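Restriction endonuclease (Mycobacterium sp., PDB 4F0Q) cleaves DNA that carries methylated cytosine, acting as a tetrameric, modification-dependent restriction endonuclease. Local coordinates at residues V62-G67 and L84-S89. Sequence-based numbering, arbitrary orientation.
Sequences VMLEAG and LIAIRS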
loop_
_atom_site.group_PDB
_atom_site.type_symbol
_atom_site.label_atom_id
_atom_site.label_comp_id
_atom_site.label_asym_id
_atom_site.label_seq_id
_atom_site.Cartn_x
_atom_site.Cartn_y
_atom_site.Cartn_z
ATOM N N VAL A 62 35.521 2.020 30.127
ATOM C CA VAL A 62 34.309 1.429 29.579
ATOM C C VAL A 62 34.728 0.340 28.601
ATOM O O VAL A 62 34.928 0.600 27.415
ATOM C CB VAL A 62 33.445 2.475 28.852
ATOM C CG1 VAL A 62 32.148 1.848 28.360
ATOM C CG2 VAL A 62 33.156 3.651 29.770
ATOM N N MET A 63 34.880 -0.879 29.110
ATOM C CA MET A 63 35.387 -1.990 28.311
ATOM C C MET A 63 34.480 -2.318 27.132
ATOM O O MET A 63 33.256 -2.285 27.247
ATOM C CB MET A 63 35.591 -3.230 29.184
ATOM C CG MET A 63 36.641 -3.053 30.269
ATOM S SD MET A 63 38.227 -2.508 29.606
ATOM C CE MET A 63 38.608 -3.848 28.482
ATOM N N LEU A 64 35.095 -2.632 25.995
ATOM C CA LEU A 64 34.350 -2.959 24.788
ATOM C C LEU A 64 34.792 -4.307 24.229
ATOM O O LEU A 64 35.404 -4.384 23.163
ATOM C CB LEU A 64 34.524 -1.858 23.737
ATOM C CG LEU A 64 33.594 -1.887 22.522
ATOM C CD1 LEU A 64 32.146 -1.716 22.948
ATOM C CD2 LEU A 64 33.991 -0.819 21.516
ATOM N N GLU A 65 34.485 -5.372 24.962
ATOM C CA GLU A 65 34.785 -6.723 24.505
ATOM C C GLU A 65 33.817 -7.126 23.401
ATOM O O GLU A 65 32.991 -6.324 22.963
ATOM C CB GLU A 65 34.691 -7.718 25.665
ATOM C CG GLU A 65 35.654 -7.443 26.808
ATOM C CD GLU A 65 37.100 -7.722 26.441
ATOM O OE1 GLU A 65 37.999 -7.171 27.109
ATOM O OE2 GLU A 65 37.337 -8.497 25.489
ATOM N N ALA A 66 33.918 -8.370 22.953
ATOM C CA ALA A 66 33.006 -8.879 21.939
ATOM C C ALA A 66 31.593 -8.989 22.501
ATOM O O ALA A 66 31.375 -9.606 23.544
ATOM C CB ALA A 66 33.482 -10.229 21.422
ATOM N N GLY A 67 30.637 -8.374 21.814
ATOM C CA GLY A 67 29.242 -8.491 22.190
ATOM C C GLY A 67 28.702 -7.339 23.013
ATOM O O GLY A 67 28.863 -6.172 22.658
ATOM N N LEU A 84 25.181 3.190 30.590
ATOM C CA LEU A 84 25.019 2.894 29.170
ATOM C C LEU A 84 25.291 1.426 28.878
ATOM O O LEU A 84 25.778 0.689 29.735
ATOM C CB LEU A 84 25.955 3.762 28.322
ATOM C CG LEU A 84 27.412 3.309 28.157
ATOM C CD1 LEU A 84 28.101 4.133 27.082
ATOM C CD2 LEU A 84 28.185 3.396 29.466
ATOM N N ILE A 85 24.969 1.010 27.659
ATOM C CA ILE A 85 25.334 -0.314 27.175
ATOM C C ILE A 85 26.152 -0.185 25.896
ATOM O O ILE A 85 25.665 0.319 24.883
ATOM C CB ILE A 85 24.100 -1.198 26.923
ATOM C CG1 ILE A 85 23.403 -1.527 28.245
ATOM C CG2 ILE A 85 24.502 -2.480 26.211
ATOM C CD1 ILE A 85 22.217 -2.448 28.093
ATOM N N ALA A 86 27.402 -0.632 25.955
ATOM C CA ALA A 86 28.305 -0.551 24.814
ATOM C C ALA A 86 28.302 -1.857 24.032
ATOM O O ALA A 86 28.668 -2.905 24.557
ATOM C CB ALA A 86 29.712 -0.212 25.279
ATOM N N ILE A 87 27.888 -1.786 22.771
ATOM C CA ILE A 87 27.783 -2.974 21.932
ATOM C C ILE A 87 28.826 -2.987 20.819
ATOM O O ILE A 87 28.949 -2.031 20.053
ATOM C CB ILE A 87 26.368 -3.109 21.328
ATOM C CG1 ILE A 87 25.364 -3.495 22.416
ATOM C CG2 ILE A 87 26.351 -4.139 20.213
ATOM C CD1 ILE A 87 23.932 -3.537 21.936
ATOM N N ARG A 88 29.582 -4.078 20.745
ATOM C CA ARG A 88 30.592 -4.251 19.709
ATOM C C ARG A 88 30.194 -5.381 18.767
ATOM O O ARG A 88 30.230 -6.555 19.137
ATOM C CB ARG A 88 31.956 -4.538 20.336
ATOM C CG ARG A 88 33.057 -4.834 19.333
ATOM C CD ARG A 88 34.388 -5.024 20.037
ATOM N NE ARG A 88 35.427 -5.505 19.133
ATOM C CZ ARG A 88 36.685 -5.730 19.498
ATOM N NH1 ARG A 88 37.061 -5.515 20.751
ATOM N NH2 ARG A 88 37.566 -6.168 18.609
ATOM N N SER A 89 29.812 -5.017 17.549
ATOM C CA SER A 89 29.358 -5.994 16.569
ATOM C C SER A 89 30.487 -6.390 15.628
ATOM O O SER A 89 31.361 -5.584 15.314
ATOM C CB SER A 89 28.174 -5.443 15.771
ATOM O OG SER A 89 27.658 -6.418 14.882
#
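An antiparallel beta bridge between Gly67 and Arg88 joins the start of strand 67-69 to strand 85-89, in the mixed sheet of the N-terminal part, whose sequence belongs to the PUA clan. It is a hydrogen-bonded pair, closed by two backbone bonds. Arg88 N points almost straight at Gly67 O (2.9 Å, 170° at the hydrogen). The return bond from Gly67 N to Arg88 O is longer and more bent, at 3.3 Å and 149°. Gly67 has a positive phi, 98°, and a backbone shape at which a CB would collide with the preceding carbonyl oxygen, so glycine suits the site.

Ahead of the bridge, the loop 62-66 runs over the same side of strand 85-89 that carries Ala86 and Arg88. The Arg88 side chain leaves with CG anti to the backbone N and stays extended to NE, crossing Leu64 obliquely. Its CB lies 3.8 Å from Leu64 CG, and Glu65 O comes within 3.3 Å of that same Arg88 CB. At the tip, Arg88 NH1 donates to Leu64 O at 3.1 Å, the acceptor lying in the guanidinium plane and the donor nearly along the C=O axis. Leu64, its CG also anti to the backbone N, brings CD1 to 3.7 Å from Ala86 CB; Val62 CG1 continues this apolar layer more loosely toward Ala86 and Leu84.

In the second shell, the OH of Tyr31 is hydrogen-bonded to Leu64 N, and the Arg88 side chain touches the same tyrosine, while Asn69 hydrogen-bonds to both segments, OD1 with Glu65 N and ND2 with Ala86 O. Strand 156-166 pairs in parallel with 85-89 and sets Phe159 against Leu64. Tyr48 of helix 48-52 packs on Leu64 and, through its OH, hydrogen-bonds Val62 O.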